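Local atomic coordinates of putative oxidoreductase molybdopterin-binding subunit (Sulfolobus tokodaii, PDB entry 4ZOH), a protein that binds a pterin cytosine dinucleotide and probably serves as the large molybdenum-cofactor subunit of an oxidoreductase of the xanthine dehydrogenase and aldehyde oxidase family. Residues Gly483-Leu495 with Ser661-Ala673. Residues are numbered along the deposited sequence; the frame is centred on the assembly and turned at random.
Sequences GSRTVTIGGSAVL and SPHPTGSKGIGEA. With MCN (pterin cytosine dinucleotide), chain D.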
ATOM      1  N   GLY A 483      -1.266 -11.951 -28.197  1.00 22.38           N
ATOM      2  CA  GLY A 483      -1.900 -12.616 -29.364  1.00 26.98           C
ATOM      3  C   GLY A 483      -3.287 -12.066 -29.768  1.00 26.32           C
ATOM      4  O   GLY A 483      -4.125 -12.831 -30.297  1.00 24.55           O
ATOM      5  N   SER A 484      -3.535 -10.772 -29.485  1.00 23.02           N
ATOM      6  CA  SER A 484      -4.749 -10.077 -29.892  1.00 22.54           C
ATOM      7  C   SER A 484      -5.953 -10.960 -29.612  1.00 22.94           C
ATOM      8  O   SER A 484      -6.824 -11.193 -30.469  1.00 24.48           O
ATOM      9  CB  SER A 484      -4.624  -9.671 -31.342  1.00 19.91           C
ATOM     10  OG  SER A 484      -3.421  -8.900 -31.551  1.00 20.22           O
ATOM     11  N   ARG A 485      -5.995 -11.426 -28.373  1.00 19.93           N
ATOM     12  CA  ARG A 485      -6.955 -12.419 -27.932  1.00 21.89           C
ATOM     13  C   ARG A 485      -7.946 -11.845 -26.962  1.00 19.18           C
ATOM     14  O   ARG A 485      -8.965 -12.459 -26.685  1.00 22.57           O
ATOM     15  CB  ARG A 485      -6.195 -13.624 -27.248  1.00 22.16           C
ATOM     16  CG  ARG A 485      -5.656 -13.307 -25.827  1.00 22.32           C
ATOM     17  CD  ARG A 485      -4.660 -14.388 -25.299  1.00 23.07           C
ATOM     18  NE  ARG A 485      -5.331 -15.668 -25.084  1.00 23.53           N
ATOM     19  CZ  ARG A 485      -6.151 -15.930 -24.053  1.00 25.91           C
ATOM     20  NH1 ARG A 485      -6.333 -14.995 -23.118  1.00 25.03           N
ATOM     21  NH2 ARG A 485      -6.777 -17.121 -23.935  1.00 20.54           N
ATOM     22  N   THR A 486      -7.684 -10.664 -26.429  1.00 21.06           N
ATOM     23  CA  THR A 486      -8.442 -10.265 -25.230  1.00 21.63           C
ATOM     24  C   THR A 486      -9.912  -9.977 -25.477  1.00 23.53           C
ATOM     25  O   THR A 486     -10.788 -10.541 -24.763  1.00 23.57           O
ATOM     26  CB  THR A 486      -7.792  -9.086 -24.537  1.00 22.96           C
ATOM     27  OG1 THR A 486      -6.440  -9.431 -24.247  1.00 24.50           O
ATOM     28  CG2 THR A 486      -8.521  -8.751 -23.302  1.00 22.88           C
ATOM     29  N   VAL A 487     -10.226  -9.148 -26.476  1.00 23.07           N
ATOM     30  CA  VAL A 487     -11.668  -8.858 -26.639  1.00 23.34           C
ATOM     31  C   VAL A 487     -12.409 -10.135 -27.140  1.00 23.97           C
ATOM     32  O   VAL A 487     -13.557 -10.399 -26.778  1.00 24.20           O
ATOM     33  CB  VAL A 487     -11.961  -7.601 -27.521  1.00 23.59           C
ATOM     34  CG1 VAL A 487     -11.823  -7.941 -29.003  1.00 20.73           C
ATOM     35  CG2 VAL A 487     -13.378  -7.065 -27.183  1.00 20.95           C
ATOM     36  N   THR A 488     -11.720 -10.952 -27.924  1.00 24.42           N
ATOM     37  CA  THR A 488     -12.370 -12.130 -28.513  1.00 25.62           C
ATOM     38  C   THR A 488     -12.548 -13.269 -27.506  1.00 25.35           C
ATOM     39  O   THR A 488     -13.671 -13.722 -27.267  1.00 28.88           O
ATOM     40  CB  THR A 488     -11.556 -12.583 -29.727  1.00 23.47           C
ATOM     41  OG1 THR A 488     -11.492 -11.489 -30.604  1.00 25.43           O
ATOM     42  CG2 THR A 488     -12.253 -13.744 -30.505  1.00 27.00           C
ATOM     43  N   ILE A 489     -11.422 -13.779 -26.986  1.00 25.42           N
ATOM     44  CA  ILE A 489     -11.471 -14.903 -26.023  1.00 23.25           C
ATOM     45  C   ILE A 489     -11.938 -14.449 -24.631  1.00 20.54           C
ATOM     46  O   ILE A 489     -12.833 -15.078 -23.958  1.00 20.88           O
ATOM     47  CB  ILE A 489     -10.092 -15.597 -25.934  1.00 22.35           C
ATOM     48  CG1 ILE A 489      -9.563 -15.986 -27.332  1.00 21.89           C
ATOM     49  CG2 ILE A 489     -10.222 -16.849 -25.065  1.00 22.48           C
ATOM     50  CD1 ILE A 489     -10.560 -16.719 -28.259  1.00 24.65           C
ATOM     51  N   GLY A 490     -11.340 -13.351 -24.157  1.00 21.12           N
ATOM     52  CA  GLY A 490     -11.750 -12.828 -22.867  1.00 19.50           C
ATOM     53  C   GLY A 490     -13.184 -12.301 -22.970  1.00 22.34           C
ATOM     54  O   GLY A 490     -13.968 -12.428 -22.029  1.00 21.83           O
ATOM     55  N   GLY A 491     -13.556 -11.707 -24.108  1.00 22.90           N
ATOM     56  CA  GLY A 491     -14.963 -11.178 -24.213  1.00 24.61           C
ATOM     57  C   GLY A 491     -15.979 -12.323 -24.298  1.00 27.13           C
ATOM     58  O   GLY A 491     -17.108 -12.243 -23.750  1.00 24.59           O
ATOM     59  N   SER A 492     -15.580 -13.417 -24.948  1.00 24.20           N
ATOM     60  CA  SER A 492     -16.503 -14.571 -24.971  1.00 26.02           C
ATOM     61  C   SER A 492     -16.704 -15.123 -23.575  1.00 28.12           C
ATOM     62  O   SER A 492     -17.869 -15.442 -23.186  1.00 27.58           O
ATOM     63  CB  SER A 492     -15.989 -15.627 -25.936  1.00 26.94           C
ATOM     64  OG  SER A 492     -16.026 -15.112 -27.262  1.00 24.31           O
ATOM     65  N   ALA A 493     -15.611 -15.171 -22.774  1.00 24.75           N
ATOM     66  CA  ALA A 493     -15.816 -15.581 -21.356  1.00 23.88           C
ATOM     67  C   ALA A 493     -16.790 -14.592 -20.626  1.00 22.73           C
ATOM     68  O   ALA A 493     -17.675 -14.996 -19.832  1.00 23.24           O
ATOM     69  CB  ALA A 493     -14.461 -15.760 -20.625  1.00 22.34           C
ATOM     70  N   VAL A 494     -16.636 -13.295 -20.913  1.00 23.68           N
ATOM     71  CA  VAL A 494     -17.527 -12.253 -20.320  1.00 25.20           C
ATOM     72  C   VAL A 494     -19.019 -12.504 -20.729  1.00 28.52           C
ATOM     73  O   VAL A 494     -19.950 -12.444 -19.916  1.00 26.83           O
ATOM     74  CB  VAL A 494     -16.991 -10.823 -20.680  1.00 28.14           C
ATOM     75  CG1 VAL A 494     -18.058  -9.716 -20.501  1.00 27.83           C
ATOM     76  CG2 VAL A 494     -15.698 -10.474 -19.884  1.00 22.68           C
ATOM     77  N   LEU A 495     -19.218 -12.850 -21.998  1.00 29.74           N
ATOM     78  CA  LEU A 495     -20.546 -13.100 -22.541  1.00 30.92           C
ATOM     79  C   LEU A 495     -21.194 -14.321 -21.836  1.00 27.75           C
ATOM     80  O   LEU A 495     -22.335 -14.236 -21.344  1.00 29.22           O
ATOM     81  CB  LEU A 495     -20.350 -13.293 -24.050  1.00 33.05           C
ATOM     82  CG  LEU A 495     -21.307 -12.920 -25.141  1.00 39.99           C
ATOM     83  CD1 LEU A 495     -22.181 -11.741 -24.823  1.00 44.29           C
ATOM     84  CD2 LEU A 495     -20.461 -12.657 -26.384  1.00 41.15           C
ATOM     85  N   SER A 661     -15.635 -14.265 -36.598  1.00 31.09           N
ATOM     86  CA  SER A 661     -14.918 -15.386 -36.020  1.00 31.02           C
ATOM     87  C   SER A 661     -15.975 -16.399 -35.598  1.00 29.01           C
ATOM     88  O   SER A 661     -17.159 -16.065 -35.539  1.00 30.12           O
ATOM     89  CB  SER A 661     -14.094 -14.899 -34.807  1.00 26.41           C
ATOM     90  OG  SER A 661     -14.976 -14.723 -33.735  1.00 25.61           O
ATOM     91  N   PRO A 662     -15.583 -17.650 -35.296  1.00 31.27           N
ATOM     92  CA  PRO A 662     -16.656 -18.547 -34.750  1.00 31.23           C
ATOM     93  C   PRO A 662     -17.030 -18.272 -33.270  1.00 34.01           C
ATOM     94  O   PRO A 662     -17.936 -18.908 -32.734  1.00 32.78           O
ATOM     95  CB  PRO A 662     -16.081 -19.966 -34.907  1.00 31.64           C
ATOM     96  CG  PRO A 662     -14.592 -19.779 -35.153  1.00 34.73           C
ATOM     97  CD  PRO A 662     -14.344 -18.375 -35.649  1.00 33.34           C
ATOM     98  N   HIS A 663     -16.350 -17.336 -32.614  1.00 28.49           N
ATOM     99  CA  HIS A 663     -16.563 -17.120 -31.167  1.00 29.81           C
ATOM    100  C   HIS A 663     -17.857 -16.342 -30.895  1.00 30.43           C
ATOM    101  O   HIS A 663     -18.335 -15.592 -31.764  1.00 29.13           O
ATOM    102  CB  HIS A 663     -15.334 -16.374 -30.589  1.00 28.23           C
ATOM    103  CG  HIS A 663     -14.036 -17.095 -30.852  1.00 26.85           C
ATOM    104  ND1 HIS A 663     -13.709 -18.305 -30.253  1.00 28.28           N
ATOM    105  CD2 HIS A 663     -13.016 -16.807 -31.692  1.00 23.19           C
ATOM    106  CE1 HIS A 663     -12.507 -18.690 -30.668  1.00 25.15           C
ATOM    107  NE2 HIS A 663     -12.080 -17.809 -31.563  1.00 29.13           N
ATOM    108  N   PRO A 664     -18.411 -16.488 -29.684  1.00 27.72           N
ATOM    109  CA  PRO A 664     -19.667 -15.806 -29.357  1.00 30.75           C
ATOM    110  C   PRO A 664     -19.626 -14.279 -29.549  1.00 31.62           C
ATOM    111  O   PRO A 664     -20.668 -13.668 -29.669  1.00 34.16           O
ATOM    112  CB  PRO A 664     -19.912 -16.145 -27.859  1.00 30.44           C
ATOM    113  CG  PRO A 664     -19.149 -17.404 -27.634  1.00 30.62           C
ATOM    114  CD  PRO A 664     -17.999 -17.442 -28.642  1.00 28.20           C
ATOM    115  N   THR A 665     -18.456 -13.665 -29.594  1.00 30.40           N
ATOM    116  CA  THR A 665     -18.411 -12.226 -29.835  1.00 30.25           C
ATOM    117  C   THR A 665     -18.467 -11.942 -31.345  1.00 31.09           C
ATOM    118  O   THR A 665     -18.772 -10.818 -31.715  1.00 28.66           O
ATOM    119  CB  THR A 665     -17.139 -11.565 -29.255  1.00 28.46           C
ATOM    120  OG1 THR A 665     -15.995 -12.165 -29.882  1.00 27.70           O
ATOM    121  CG2 THR A 665     -17.084 -11.788 -27.745  1.00 29.78           C
ATOM    122  N   GLY A 666     -18.140 -12.942 -32.187  1.00 29.66           N
ATOM    123  CA  GLY A 666     -17.913 -12.725 -33.649  1.00 29.52           C
ATOM    124  C   GLY A 666     -16.657 -11.953 -34.053  1.00 29.14           C
ATOM    125  O   GLY A 666     -16.349 -11.778 -35.265  1.00 24.92           O
ATOM    126  N   SER A 667     -15.893 -11.499 -33.052  1.00 27.76           N
ATOM    127  CA  SER A 667     -14.741 -10.611 -33.275  1.00 23.18           C
ATOM    128  C   SER A 667     -13.421 -11.363 -33.540  1.00 23.81           C
ATOM    129  O   SER A 667     -13.236 -12.476 -33.086  1.00 24.23           O
ATOM    130  CB  SER A 667     -14.552  -9.752 -31.998  1.00 26.78           C
ATOM    131  OG  SER A 667     -14.078 -10.554 -30.904  1.00 22.17           O
ATOM    132  N   LYS A 668     -12.494 -10.725 -34.239  1.00 22.56           N
ATOM    133  CA  LYS A 668     -11.144 -11.185 -34.399  1.00 25.64           C
ATOM    134  C   LYS A 668     -10.271 -10.074 -33.817  1.00 27.48           C
ATOM    135  O   LYS A 668     -10.741  -8.919 -33.680  1.00 25.46           O
ATOM    136  CB  LYS A 668     -10.786 -11.388 -35.909  1.00 21.61           C
ATOM    137  CG  LYS A 668     -11.885 -12.185 -36.639  1.00 22.01           C
ATOM    138  CD  LYS A 668     -11.496 -12.586 -38.072  1.00 22.59           C
ATOM    139  CE  LYS A 668     -12.575 -13.465 -38.754  1.00 22.14           C
ATOM    140  NZ  LYS A 668     -11.937 -13.969 -40.032  1.00 23.03           N
ATOM    141  N   GLY A 669      -8.992 -10.395 -33.556  1.00 22.36           N
ATOM    142  CA  GLY A 669      -8.090  -9.430 -33.005  1.00 23.11           C
ATOM    143  C   GLY A 669      -7.522  -8.422 -33.955  1.00 25.83           C
ATOM    144  O   GLY A 669      -7.164  -8.743 -35.121  1.00 26.66           O
ATOM    145  N   ILE A 670      -7.359  -7.202 -33.446  1.00 22.17           N
ATOM    146  CA  ILE A 670      -6.703  -6.149 -34.183  1.00 20.39           C
ATOM    147  C   ILE A 670      -5.470  -5.594 -33.447  1.00 19.25           C
ATOM    148  O   ILE A 670      -4.714  -4.728 -33.990  1.00 18.68           O
ATOM    149  CB  ILE A 670      -7.729  -4.966 -34.396  1.00 22.45           C
ATOM    150  CG1 ILE A 670      -7.235  -4.022 -35.529  1.00 18.07           C
ATOM    151  CG2 ILE A 670      -7.896  -4.155 -33.071  1.00 19.04           C
ATOM    152  CD1 ILE A 670      -8.277  -3.075 -36.132  1.00 20.15           C
ATOM    153  N   GLY A 671      -5.228  -6.046 -32.203  1.00 21.47           N
ATOM    154  CA  GLY A 671      -4.091  -5.429 -31.414  1.00 19.40           C
ATOM    155  C   GLY A 671      -2.801  -5.371 -32.181  1.00 19.71           C
ATOM    156  O   GLY A 671      -1.996  -4.414 -32.018  1.00 23.03           O
ATOM    157  N   GLU A 672      -2.590  -6.380 -33.036  1.00 20.70           N
ATOM    158  CA  GLU A 672      -1.302  -6.500 -33.760  1.00 23.74           C
ATOM    159  C   GLU A 672      -1.244  -6.146 -35.248  1.00 21.62           C
ATOM    160  O   GLU A 672      -0.183  -5.844 -35.727  1.00 22.25           O
ATOM    161  CB  GLU A 672      -0.621  -7.892 -33.466  1.00 26.10           C
ATOM    162  CG  GLU A 672      -0.277  -8.032 -31.986  1.00 23.74           C
ATOM    163  CD  GLU A 672       0.048  -9.468 -31.538  1.00 23.82           C
ATOM    164  OE1 GLU A 672      -0.861 -10.317 -31.482  1.00 22.42           O
ATOM    165  OE2 GLU A 672       1.249  -9.757 -31.306  1.00 26.30           O
ATOM    166  N   ALA A 673      -2.409  -6.203 -35.924  1.00 22.59           N
ATOM    167  CA  ALA A 673      -2.652  -5.967 -37.387  1.00 20.05           C
ATOM    168  C   ALA A 673      -1.977  -4.716 -37.958  1.00 20.86           C
ATOM    169  O   ALA A 673      -1.230  -4.778 -38.962  1.00 22.28           O
ATOM    170  CB  ALA A 673      -4.182  -5.962 -37.611  1.00 17.29           C
TER
HETATM  171  N1  MCN D 801     -11.395  -4.384 -30.642  1.00 26.58           N
HETATM  172  C2  MCN D 801     -12.722  -4.287 -31.028  1.00 27.83           C
HETATM  173  N3  MCN D 801     -13.252  -5.121 -31.977  1.00 26.87           N
HETATM  174  C4  MCN D 801     -12.419  -6.070 -32.559  1.00 26.25           C
HETATM  175  C5  MCN D 801     -11.081  -6.177 -32.182  1.00 26.33           C
HETATM  176  C6  MCN D 801     -10.561  -5.341 -31.193  1.00 24.07           C
HETATM  177  O2  MCN D 801     -13.501  -3.462 -30.541  1.00 27.20           O
HETATM  178  N4  MCN D 801     -12.945  -6.863 -33.468  1.00 23.47           N
HETATM  179  C1' MCN D 801     -10.925  -3.465 -29.602  1.00 26.05           C
HETATM  180  C2D MCN D 801     -11.074  -4.128 -28.231  1.00 27.48           C
HETATM  181  O2' MCN D 801     -12.280  -3.816 -27.601  1.00 34.26           O
HETATM  182  C3' MCN D 801      -9.978  -3.473 -27.433  1.00 26.77           C
HETATM  183  C4D MCN D 801      -8.891  -3.554 -28.422  1.00 27.36           C
HETATM  184  O4D MCN D 801      -9.543  -3.229 -29.726  1.00 26.77           O
HETATM  185  O3' MCN D 801     -10.239  -2.150 -27.114  1.00 26.35           O
HETATM  186  C5' MCN D 801      -8.591  -5.014 -28.138  1.00 28.96           C
HETATM  187  O5' MCN D 801      -7.833  -5.543 -29.065  1.00 29.72           O
HETATM  188  PA  MCN D 801      -7.579  -7.142 -29.196  1.00 25.88           P
HETATM  189  O1A MCN D 801      -8.450  -8.062 -28.494  1.00 26.43           O
HETATM  190  O2A MCN D 801      -7.435  -7.183 -30.691  1.00 24.53           O
HETATM  191  O3A MCN D 801      -6.000  -7.097 -28.605  1.00 25.71           O
HETATM  192  PB  MCN D 801      -5.688  -7.184 -27.023  1.00 22.58           P
HETATM  193  O1B MCN D 801      -5.585  -8.658 -26.663  1.00 23.31           O
HETATM  194  O2B MCN D 801      -6.559  -6.391 -26.152  1.00 19.76           O
HETATM  195  O3B MCN D 801      -4.319  -6.502 -27.027  1.00 20.82           O
HETATM  196  C10 MCN D 801      -3.062  -7.210 -27.208  1.00 19.76           C
HETATM  197  C9' MCN D 801      -2.212  -6.525 -28.251  1.00 20.12           C
HETATM  198  C8' MCN D 801      -0.863  -7.015 -28.287  1.00 22.27           C
HETATM  199  S8' MCN D 801      -0.557  -8.734 -28.493  1.00 25.50           S
HETATM  200  C7' MCN D 801       0.217  -6.185 -28.292  1.00 22.72           C
HETATM  201  S7' MCN D 801       1.894  -6.762 -28.483  1.00 24.97           S
HETATM  202  C6' MCN D 801       0.081  -4.741 -28.278  1.00 23.76           C
HETATM  203  C7  MCN D 801      -1.367  -4.329 -28.707  1.00 24.09           C
HETATM  204  O9' MCN D 801      -2.258  -5.131 -27.959  1.00 22.33           O
HETATM  205  N5' MCN D 801       0.489  -4.133 -27.013  1.00 22.48           N
HETATM  206  C4A MCN D 801      -0.056  -2.931 -26.519  1.00 25.33           C
HETATM  207  N8' MCN D 801      -1.611  -2.891 -28.378  1.00 23.55           N
HETATM  208  C4B MCN D 801      -1.105  -2.307 -27.255  1.00 25.90           C
HETATM  209  N1' MCN D 801      -1.640  -1.143 -26.877  1.00 24.57           N
HETATM  210  C2' MCN D 801      -1.216  -0.570 -25.754  1.00 23.89           C
HETATM  211  N2' MCN D 801      -1.778   0.566 -25.398  1.00 23.95           N
HETATM  212  N3' MCN D 801      -0.164  -1.121 -24.950  1.00 22.66           N
HETATM  213  C4' MCN D 801       0.457  -2.330 -25.344  1.00 26.60           C
HETATM  214  O4' MCN D 801       1.396  -2.817 -24.650  1.00 24.48           O
HETATM  215  O   HOH W   1       1.116 -11.409 -28.679  1.00 45.00           O
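Ser484 donates its hydroxyl to Glu672. Its OG lies 2.9 Å from Glu672 OE1 and meets the lone pair that faces away from OE2. Ser484 OG stands beside its own backbone N (chi1 -54°), which turns it to the carboxylate. OE1 also forms a salt bridge with Arg336, and OE2 accepts from Gly333 N. With an alanine here in place of Glu672, Ser484 OG and Arg336 are likely to lose their carboxylate partner, and a gap would probably open beside the cofactor sulfur S8'. Further along, Thr488 OG1 and Ser667 OG share a hydrogen bond of 2.8 Å. Ser667 OG is also hydrogen-bonded to Thr665 OG1. The methyl of Thr488, CG2, comes obliquely to the His663 ring, 3.4 Å from CD2. Ile489 CD1 lies over one face of the His663 ring, 3.9 Å from its centroid, in a CH-pi contact. His663 ND1 is hydrogen-bonded to Tyr558 OH. Leu495 CD2 packs on Pro664 CB at 3.8 Å. Ser492 OG sits against Pro664 CD while donating to Thr488 O within the helix. The cofactor diphosphate lies between the segments. Thr486 N and OG1 bind O1B, and Val487 N binds O1A at the N-terminal end of helix 486-512. Ile670 N and Gly671 N grip O2A from the loop. The whole forms part of the pterin cytosine dinucleotide site, with the side chain of Glu672 about 3 Å from the molybdenum atom, consistent with a molybdenum hydroxylase of the xanthine dehydrogenase and aldehyde oxidase family.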